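Local coordinates for protein N-acylethanolamine-hydrolyzing acid amidase beta-subunit (PDB 6DY3) that probably hydrolyses bioactive fatty acid amides such as N-palmitoylethanolamine to ethanolamine and free fatty acid, as the beta subunit of a self-cleaved Ntn-type amidase, at residues 30-34 with 45-50; 86-92 with 117-121; 131-136 with 147-153. The contacts are given in a common frame with arbitrary orientation. Residues are numbered along the deposited sequence.

Contact 1. Residues 30-34 with 45-50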
loop_
_atom_site.group_PDB
_atom_site.type_symbol
_atom_site.label_atom_id
_atom_site.label_comp_id
_atom_site.label_asym_id
_atom_site.label_seq_id
_atom_site.Cartn_x
_atom_site.Cartn_y
_atom_site.Cartn_z
ATOM N N ILE B 30 -8.492 -9.137 -8.618
ATOM C CA ILE B 30 -7.556 -9.898 -7.796
ATOM C C ILE B 30 -7.247 -9.160 -6.500
ATOM O O ILE B 30 -6.288 -9.497 -5.796
ATOM C CB ILE B 30 -6.265 -10.212 -8.579
ATOM C CG1 ILE B 30 -5.562 -8.924 -9.014
ATOM C CG2 ILE B 30 -6.595 -11.072 -9.793
ATOM C CD1 ILE B 30 -4.164 -9.141 -9.543
ATOM N N THR B 31 -8.061 -8.163 -6.164
ATOM C CA THR B 31 -7.903 -7.462 -4.896
ATOM C C THR B 31 -8.473 -8.316 -3.768
ATOM O O THR B 31 -9.618 -8.774 -3.840
ATOM C CB THR B 31 -8.604 -6.102 -4.938
ATOM O OG1 THR B 31 -8.029 -5.294 -5.970
ATOM C CG2 THR B 31 -8.456 -5.371 -3.607
ATOM N N ILE B 32 -7.672 -8.524 -2.722
ATOM C CA ILE B 32 -8.046 -9.403 -1.620
ATOM C C ILE B 32 -7.673 -8.751 -0.294
ATOM O O ILE B 32 -6.782 -7.900 -0.220
ATOM C CB ILE B 32 -7.373 -10.792 -1.756
ATOM C CG1 ILE B 32 -5.849 -10.643 -1.759
ATOM C CG2 ILE B 32 -7.858 -11.502 -3.017
ATOM C CD1 ILE B 32 -5.098 -11.954 -1.714
ATOM N N HIS B 33 -8.389 -9.139 0.755
ATOM C CA HIS B 33 -8.043 -8.789 2.123
ATOM C C HIS B 33 -7.472 -10.023 2.806
ATOM O O HIS B 33 -7.982 -11.133 2.630
ATOM C CB HIS B 33 -9.265 -8.266 2.890
ATOM C CG HIS B 33 -8.985 -7.957 4.326
ATOM N ND1 HIS B 33 -8.972 -8.927 5.302
ATOM C CD2 HIS B 33 -8.702 -6.790 4.953
ATOM C CE1 HIS B 33 -8.694 -8.376 6.470
ATOM N NE2 HIS B 33 -8.524 -7.079 6.285
ATOM N N VAL B 34 -6.400 -9.835 3.569
ATOM C CA VAL B 34 -5.638 -10.940 4.134
ATOM C C VAL B 34 -5.455 -10.719 5.628
ATOM O O VAL B 34 -5.146 -9.607 6.070
ATOM C CB VAL B 34 -4.271 -11.094 3.440
ATOM C CG1 VAL B 34 -3.389 -12.061 4.210
ATOM C CG2 VAL B 34 -4.462 -11.566 2.003
ATOM N N SER B 45 -2.937 -7.532 9.366
ATOM C CA SER B 45 -3.792 -7.674 8.200
ATOM C C SER B 45 -3.317 -6.719 7.115
ATOM O O SER B 45 -2.515 -5.811 7.359
ATOM C CB SER B 45 -5.260 -7.400 8.551
ATOM O OG SER B 45 -5.674 -8.183 9.656
ATOM N N GLY B 46 -3.811 -6.935 5.903
ATOM C CA GLY B 46 -3.446 -6.076 4.800
ATOM C C GLY B 46 -4.306 -6.322 3.585
ATOM O O GLY B 46 -4.982 -7.349 3.466
ATOM N N LEU B 47 -4.297 -5.338 2.697
ATOM C CA LEU B 47 -4.841 -5.487 1.359
ATOM C C LEU B 47 -3.689 -5.781 0.408
ATOM O O LEU B 47 -2.577 -5.272 0.582
ATOM C CB LEU B 47 -5.587 -4.225 0.929
ATOM C CG LEU B 47 -6.928 -3.960 1.622
ATOM C CD1 LEU B 47 -7.391 -2.526 1.379
ATOM C CD2 LEU B 47 -7.984 -4.938 1.142
ATOM N N THR B 48 -3.930 -6.663 -0.547
ATOM C CA THR B 48 -2.920 -6.955 -1.550
ATOM C C THR B 48 -3.631 -7.546 -2.758
ATOM O O THR B 48 -4.864 -7.507 -2.857
ATOM C CB THR B 48 -1.829 -7.879 -0.991
ATOM O OG1 THR B 48 -0.779 -8.012 -1.958
ATOM C CG2 THR B 48 -2.391 -9.261 -0.647
ATOM N N PHE B 49 -2.857 -8.120 -3.669
ATOM C CA PHE B 49 -3.399 -8.652 -4.906
ATOM C C PHE B 49 -2.756 -10.000 -5.185
ATOM O O PHE B 49 -1.616 -10.251 -4.793
ATOM C CB PHE B 49 -3.158 -7.674 -6.057
ATOM C CG PHE B 49 -3.325 -6.233 -5.658
ATOM C CD1 PHE B 49 -2.267 -5.526 -5.104
ATOM C CD2 PHE B 49 -4.541 -5.590 -5.818
ATOM C CE1 PHE B 49 -2.412 -4.207 -4.728
ATOM C CE2 PHE B 49 -4.693 -4.262 -5.443
ATOM C CZ PHE B 49 -3.626 -3.573 -4.897
ATOM N N ALA B 50 -3.505 -10.874 -5.850
ATOM C CA ALA B 50 -2.970 -12.180 -6.206
ATOM C C ALA B 50 -1.655 -12.013 -6.952
ATOM O O ALA B 50 -1.564 -11.222 -7.892
ATOM C CB ALA B 50 -3.980 -12.941 -7.065
#
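Backbone hydrogen bonds hold residues 30-34 against residues 45-50 as antiparallel strands, with axes 4.8 Å apart at closest. Ile-32 and Thr-48 form a hydrogen-bonded pair: Ile-32 N reaches Thr-48 O at 3.0 Å, and Thr-48 N reaches Ile-32 O at 3.1 Å. Val-34 and Gly-46 repeat this pattern, with Val-34 N to Gly-46 O at 2.9 Å and Gly-46 N to Val-34 O at 3.0 Å. A fifth bond, Ala-50 N to Ile-30 O at 3.1 Å, extends the pairing past Phe-49.

CA-H...O contacts add to these bonds. Phe-49 CA lies 3.1 Å from Ile-30 O, and Ser-45 CA 3.2 Å from Val-34 O.

Side chains alternate between two faces. Thr-31, His-33, Leu-47 and Phe-49 share one face. Thr-31 OG1 is hydrogen-bonded to Leu-27 O and merely neighbours the ring edge of Phe-49, 3.5 Å from its CD2. Strand 209-215 and Phe-226 cover part of this face. Ile-32, Val-34 and Thr-48 lie on the other. At the end of the pairing, Ile-30 CB packs on Ala-50 CB at 3.9 Å.

Ile-32, His-33 and Val-34 also pair in parallel with an alpha-subunit strand, so the sheet continues across the interface. This is a beta hairpin of strands 31-38 and 41-49, at one end of this chain's part of a sheet in an Ntn hydrolase fold.

Contact 2. Residues 86-92 with 117-121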
loop_
_atom_site.group_PDB
_atom_site.type_symbol
_atom_site.label_atom_id
_atom_site.label_comp_id
_atom_site.label_asym_id
_atom_site.label_seq_id
_atom_site.Cartn_x
_atom_site.Cartn_y
_atom_site.Cartn_z
ATOM N N THR B 86 17.196 1.626 -5.832
ATOM C CA THR B 86 16.691 1.588 -4.466
ATOM C C THR B 86 15.540 0.598 -4.323
ATOM O O THR B 86 15.389 -0.026 -3.267
ATOM C CB THR B 86 16.238 2.981 -4.032
ATOM O OG1 THR B 86 15.122 3.386 -4.829
ATOM C CG2 THR B 86 17.361 3.987 -4.211
ATOM N N LYS B 87 14.728 0.427 -5.368
ATOM C CA LYS B 87 13.644 -0.548 -5.301
ATOM C C LYS B 87 14.184 -1.965 -5.155
ATOM O O LYS B 87 13.588 -2.793 -4.455
ATOM C CB LYS B 87 12.763 -0.439 -6.543
ATOM C CG LYS B 87 11.782 0.727 -6.508
ATOM C CD LYS B 87 10.852 0.689 -7.705
ATOM C CE LYS B 87 9.679 1.633 -7.540
ATOM N NZ LYS B 87 10.095 3.057 -7.555
ATOM N N PHE B 88 15.309 -2.266 -5.809
ATOM C CA PHE B 88 15.938 -3.575 -5.662
ATOM C C PHE B 88 16.702 -3.677 -4.349
ATOM O O PHE B 88 16.761 -4.748 -3.737
ATOM C CB PHE B 88 16.883 -3.845 -6.837
ATOM C CG PHE B 88 16.212 -4.447 -8.036
ATOM C CD1 PHE B 88 16.095 -5.822 -8.158
ATOM C CD2 PHE B 88 15.713 -3.638 -9.051
ATOM C CE1 PHE B 88 15.479 -6.386 -9.268
ATOM C CE2 PHE B 88 15.095 -4.188 -10.166
ATOM C CZ PHE B 88 14.979 -5.565 -10.278
ATOM N N LYS B 89 17.306 -2.575 -3.911
ATOM C CA LYS B 89 18.142 -2.607 -2.718
ATOM C C LYS B 89 17.313 -2.859 -1.464
ATOM O O LYS B 89 17.789 -3.515 -0.531
ATOM C CB LYS B 89 18.902 -1.286 -2.598
ATOM C CG LYS B 89 20.139 -1.320 -1.722
ATOM C CD LYS B 89 21.272 -2.079 -2.389
ATOM C CE LYS B 89 22.538 -2.048 -1.543
ATOM N NZ LYS B 89 23.652 -2.791 -2.194
ATOM N N ARG B 90 16.078 -2.359 -1.428
ATOM C CA ARG B 90 15.196 -2.543 -0.274
ATOM C C ARG B 90 13.763 -2.658 -0.773
ATOM O O ARG B 90 13.024 -1.666 -0.817
ATOM C CB ARG B 90 15.335 -1.390 0.717
ATOM C CG ARG B 90 14.572 -1.583 2.009
ATOM C CD ARG B 90 15.081 -0.645 3.092
ATOM N NE ARG B 90 16.227 -1.219 3.801
ATOM C CZ ARG B 90 17.494 -0.841 3.638
ATOM N NH1 ARG B 90 17.818 0.127 2.791
ATOM N NH2 ARG B 90 18.451 -1.438 4.334
ATOM N N PRO B 91 13.333 -3.859 -1.161
ATOM C CA PRO B 91 11.964 -4.033 -1.667
ATOM C C PRO B 91 10.918 -3.437 -0.731
ATOM O O PRO B 91 10.867 -3.748 0.462
ATOM C CB PRO B 91 11.831 -5.553 -1.787
ATOM C CG PRO B 91 13.216 -6.019 -2.026
ATOM C CD PRO B 91 14.093 -5.117 -1.206
ATOM N N VAL B 92 10.076 -2.565 -1.291
ATOM C CA VAL B 92 9.224 -1.705 -0.474
ATOM C C VAL B 92 8.106 -2.505 0.183
ATOM O O VAL B 92 7.886 -2.407 1.395
ATOM C CB VAL B 92 8.668 -0.555 -1.331
ATOM C CG1 VAL B 92 7.588 0.211 -0.587
ATOM C CG2 VAL B 92 9.802 0.381 -1.738
ATOM N N HIS B 117 18.231 5.191 5.522
ATOM C CA HIS B 117 18.809 4.178 4.653
ATOM C C HIS B 117 18.135 4.297 3.298
ATOM O O HIS B 117 17.105 4.958 3.158
ATOM C CB HIS B 117 18.649 2.770 5.241
ATOM C CG HIS B 117 17.262 2.458 5.709
ATOM N ND1 HIS B 117 16.139 2.744 4.963
ATOM C CD2 HIS B 117 16.817 1.893 6.855
ATOM C CE1 HIS B 117 15.063 2.363 5.626
ATOM N NE2 HIS B 117 15.446 1.844 6.778
ATOM N N LEU B 118 18.738 3.663 2.296
ATOM C CA LEU B 118 18.165 3.692 0.955
ATOM C C LEU B 118 16.728 3.192 0.989
ATOM O O LEU B 118 16.451 2.081 1.451
ATOM C CB LEU B 118 19.003 2.849 -0.009
ATOM C CG LEU B 118 20.263 3.498 -0.589
ATOM C CD1 LEU B 118 21.001 2.497 -1.452
ATOM C CD2 LEU B 118 19.948 4.755 -1.395
ATOM N N PHE B 119 15.811 4.023 0.505
ATOM C CA PHE B 119 14.414 3.636 0.417
ATOM C C PHE B 119 13.779 4.389 -0.739
ATOM O O PHE B 119 14.072 5.568 -0.959
ATOM C CB PHE B 119 13.665 3.921 1.718
ATOM C CG PHE B 119 12.394 3.149 1.853
ATOM C CD1 PHE B 119 12.409 1.854 2.346
ATOM C CD2 PHE B 119 11.184 3.712 1.479
ATOM C CE1 PHE B 119 11.234 1.133 2.466
ATOM C CE2 PHE B 119 9.999 2.999 1.594
ATOM C CZ PHE B 119 10.020 1.710 2.087
ATOM N N SER B 120 12.929 3.697 -1.482
ATOM C CA SER B 120 12.318 4.292 -2.654
ATOM C C SER B 120 11.504 5.515 -2.235
ATOM O O SER B 120 10.783 5.456 -1.226
ATOM C CB SER B 120 11.429 3.271 -3.358
ATOM O OG SER B 120 10.989 3.751 -4.617
ATOM N N PRO B 121 11.607 6.639 -2.947
ATOM C CA PRO B 121 10.825 7.820 -2.558
ATOM C C PRO B 121 9.340 7.494 -2.518
ATOM O O PRO B 121 8.800 6.845 -3.415
ATOM C CB PRO B 121 11.163 8.844 -3.646
ATOM C CG PRO B 121 12.486 8.423 -4.158
ATOM C CD PRO B 121 12.485 6.926 -4.091
HETATM O O HOH W 1 13.434 0.807 -1.531
HETATM O O HOH W 2 12.619 4.438 -6.311
HETATM O O HOH W 3 20.645 1.122 3.054
#
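This helix-to-loop contact lies in the Ntn hydrolase fold. The end of helix 76-89, Arg-90 after it and Val-92 at the start of helix 92-102 pack on the loop that leads into strand 122-127. Arg-90, the first residue to leave helical geometry, has the most surface covered. Its guanidinium stacks flat on the His-117 ring, with centres 4.1 Å apart and planes at 22°. Arg-90 CD also touches the Phe-119 ring edge at CD1, 3.7 Å away.

Leu-118 sits against the helix. Its CD2 meets Thr-86 CG2 at 3.9 Å, and its CD1 meets Lys-89 CG at 3.9 Å. Trp-142 also touches Leu-118.

Ser-120 CB packs on Val-92 CG2 at 3.7 Å. One water joins the backbones: it donates to Thr-86 O at 2.7 Å and Arg-90 O at 2.6 Å, and accepts from Ser-120 N at 2.9 Å. Arg-90 NH1 also donates a hydrogen bond to Leu-118 O, at 2.7 Å.

Contact 3. Residues 131-136 with 147-153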
loop_
_atom_site.group_PDB
_atom_site.type_symbol
_atom_site.label_atom_id
_atom_site.label_comp_id
_atom_site.label_asym_id
_atom_site.label_seq_id
_atom_site.Cartn_x
_atom_site.Cartn_y
_atom_site.Cartn_z
ATOM N N LYS B 131 -2.909 10.223 21.366
ATOM C CA LYS B 131 -3.078 11.575 20.855
ATOM C C LYS B 131 -2.007 11.915 19.829
ATOM O O LYS B 131 -0.829 11.594 20.003
ATOM C CB LYS B 131 -3.043 12.578 22.003
ATOM C CG LYS B 131 -3.153 14.030 21.578
ATOM C CD LYS B 131 -2.970 14.951 22.773
ATOM C CE LYS B 131 -3.058 16.412 22.378
ATOM N NZ LYS B 131 -2.623 17.295 23.492
ATOM N N ASN B 132 -2.430 12.590 18.758
ATOM C CA ASN B 132 -1.546 13.064 17.698
ATOM C C ASN B 132 -0.766 11.930 17.049
ATOM O O ASN B 132 0.235 12.173 16.369
ATOM C CB ASN B 132 -0.582 14.137 18.218
ATOM C CG ASN B 132 -1.241 15.502 18.347
ATOM O OD1 ASN B 132 -2.120 15.859 17.563
ATOM N ND2 ASN B 132 -0.817 16.269 19.340
ATOM N N GLU B 133 -1.208 10.686 17.239
ATOM C CA GLU B 133 -0.546 9.536 16.627
ATOM C C GLU B 133 -1.063 9.382 15.196
ATOM O O GLU B 133 -1.830 8.479 14.857
ATOM C CB GLU B 133 -0.760 8.277 17.453
ATOM C CG GLU B 133 0.106 8.227 18.702
ATOM C CD GLU B 133 0.227 6.832 19.297
ATOM O OE1 GLU B 133 -0.638 5.977 19.011
ATOM O OE2 GLU B 133 1.178 6.598 20.074
ATOM N N GLY B 134 -0.647 10.329 14.359
ATOM C CA GLY B 134 -0.900 10.296 12.934
ATOM C C GLY B 134 0.173 11.090 12.221
ATOM O O GLY B 134 0.375 12.268 12.528
ATOM N N VAL B 135 0.885 10.469 11.284
ATOM C CA VAL B 135 2.052 11.094 10.678
ATOM C C VAL B 135 2.129 10.738 9.200
ATOM O O VAL B 135 1.746 9.643 8.779
ATOM C CB VAL B 135 3.355 10.669 11.392
ATOM C CG1 VAL B 135 3.609 9.169 11.212
ATOM C CG2 VAL B 135 4.533 11.481 10.877
ATOM N N VAL B 136 2.627 11.685 8.412
ATOM C CA VAL B 136 3.063 11.428 7.046
ATOM C C VAL B 136 4.580 11.379 7.068
ATOM O O VAL B 136 5.229 12.336 7.505
ATOM C CB VAL B 136 2.557 12.503 6.072
ATOM C CG1 VAL B 136 3.210 12.344 4.711
ATOM C CG2 VAL B 136 1.048 12.424 5.934
ATOM N N VAL B 147 9.203 13.833 8.828
ATOM C CA VAL B 147 7.952 13.470 9.481
ATOM C C VAL B 147 7.098 14.716 9.656
ATOM O O VAL B 147 7.615 15.804 9.932
ATOM C CB VAL B 147 8.204 12.786 10.839
ATOM C CG1 VAL B 147 8.926 11.462 10.633
ATOM C CG2 VAL B 147 8.999 13.697 11.758
ATOM N N TYR B 148 5.786 14.551 9.495
ATOM C CA TYR B 148 4.823 15.633 9.691
ATOM C C TYR B 148 3.658 15.064 10.493
ATOM O O TYR B 148 2.762 14.427 9.919
ATOM C CB TYR B 148 4.346 16.206 8.360
ATOM C CG TYR B 148 5.474 16.639 7.459
ATOM C CD1 TYR B 148 6.041 15.753 6.544
ATOM C CD2 TYR B 148 5.980 17.933 7.521
ATOM C CE1 TYR B 148 7.080 16.148 5.714
ATOM C CE2 TYR B 148 7.020 18.339 6.694
ATOM C CZ TYR B 148 7.565 17.443 5.793
ATOM O OH TYR B 148 8.596 17.844 4.972
ATOM N N PRO B 149 3.635 15.261 11.808
ATOM C CA PRO B 149 2.616 14.622 12.641
ATOM C C PRO B 149 1.360 15.473 12.807
ATOM O O PRO B 149 1.294 16.632 12.395
ATOM C CB PRO B 149 3.336 14.450 13.986
ATOM C CG PRO B 149 4.405 15.516 13.997
ATOM C CD PRO B 149 4.519 16.113 12.618
ATOM N N LEU B 150 0.352 14.857 13.423
ATOM C CA LEU B 150 -0.862 15.571 13.789
ATOM C C LEU B 150 -0.585 16.558 14.917
ATOM O O LEU B 150 0.265 16.329 15.783
ATOM C CB LEU B 150 -1.948 14.585 14.224
ATOM C CG LEU B 150 -2.662 13.767 13.148
ATOM C CD1 LEU B 150 -3.539 12.704 13.787
ATOM C CD2 LEU B 150 -3.503 14.675 12.263
ATOM N N ASN B 151 -1.312 17.681 14.891
ATOM C CA ASN B 151 -1.213 18.714 15.924
ATOM C C ASN B 151 -2.639 19.199 16.210
ATOM O O ASN B 151 -3.052 20.281 15.781
ATOM C CB ASN B 151 -0.297 19.854 15.481
ATOM C CG ASN B 151 0.179 20.701 16.641
ATOM O OD1 ASN B 151 -0.420 20.699 17.719
ATOM N ND2 ASN B 151 1.258 21.442 16.423
ATOM N N VAL B 152 -3.397 18.387 16.953
ATOM C CA VAL B 152 -4.809 18.693 17.175
ATOM C C VAL B 152 -4.975 19.992 17.946
ATOM O O VAL B 152 -5.940 20.735 17.723
ATOM C CB VAL B 152 -5.514 17.523 17.893
ATOM C CG1 VAL B 152 -5.580 16.296 16.985
ATOM C CG2 VAL B 152 -4.816 17.193 19.211
ATOM N N ASP B 153 -4.043 20.302 18.847
ATOM C CA ASP B 153 -4.149 21.540 19.610
ATOM C C ASP B 153 -3.894 22.767 18.746
ATOM O O ASP B 153 -4.360 23.859 19.089
ATOM C CB ASP B 153 -3.192 21.509 20.800
ATOM C CG ASP B 153 -3.589 20.468 21.843
ATOM O OD1 ASP B 153 -4.771 20.049 21.871
ATOM O OD2 ASP B 153 -2.720 20.075 22.647
#
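An asparagine side chain takes over where the strand pairing ends. Asn-132 brings its OD1 2.9 Å from Val-152 N and accepts a hydrogen bond there. Its backbone is in the left-handed helical region, which takes the chain out of extended geometry just before the strand. Glu-133 follows as the centre of an inverse gamma turn, closed by a weak bond from Gly-134 N to Asn-132 O at 2.9 Å. The turn leads into strand 134-139.

Regular pairing then begins. Leu-150 N donates to Gly-134 O at 2.7 Å. Val-136 and Tyr-148 form an antiparallel hydrogen-bonded pair, with Val-136 N to Tyr-148 O at 3.1 Å and Tyr-148 N to Val-136 O at 3.0 Å. Val-135 faces Pro-149 in a non-hydrogen-bonded pair, where proline's lack of an amide hydrogen costs no bond. Gly-134 lies close to Leu-150, and a side chain there would clash with Leu-150 CD1.

Val-135 CG2 packs on Val-147 CB at 3.9 Å. At the exposed far end, Lys-131 NZ and Asp-153 OD2 form a salt bridge at 2.9 Å. Leu-150 turns inward and touches Val-5 and Gln-7 of strand 2-7. The contact is the open end of a beta hairpin, strands 134-139 and 145-149, at the edge of an antiparallel sheet in an Ntn hydrolase fold.

How the contacts relate
The three contacts follow one another along the chain, each closing before the next opens. Contacts 1 and 3 belong to the same antiparallel sheet, one in its first hairpin and one in its last. Their centres are 28 Å apart, on opposite sides of the chain's centre. Contact 2 lies 22 Å from contact 1 and 25 Å from contact 3, centre to centre. Its loop leads into strand 122-127, which pairs with strand 134-139 of contact 3. None touches another. Contacts 1 and 2 also meet the alpha subunit, whereas contact 3 does not. Contacts 1 and 3 thus mark the sheet's two outermost hairpins within this chain; contact 2 packs helix 76-89 against the loop before strand 122-127.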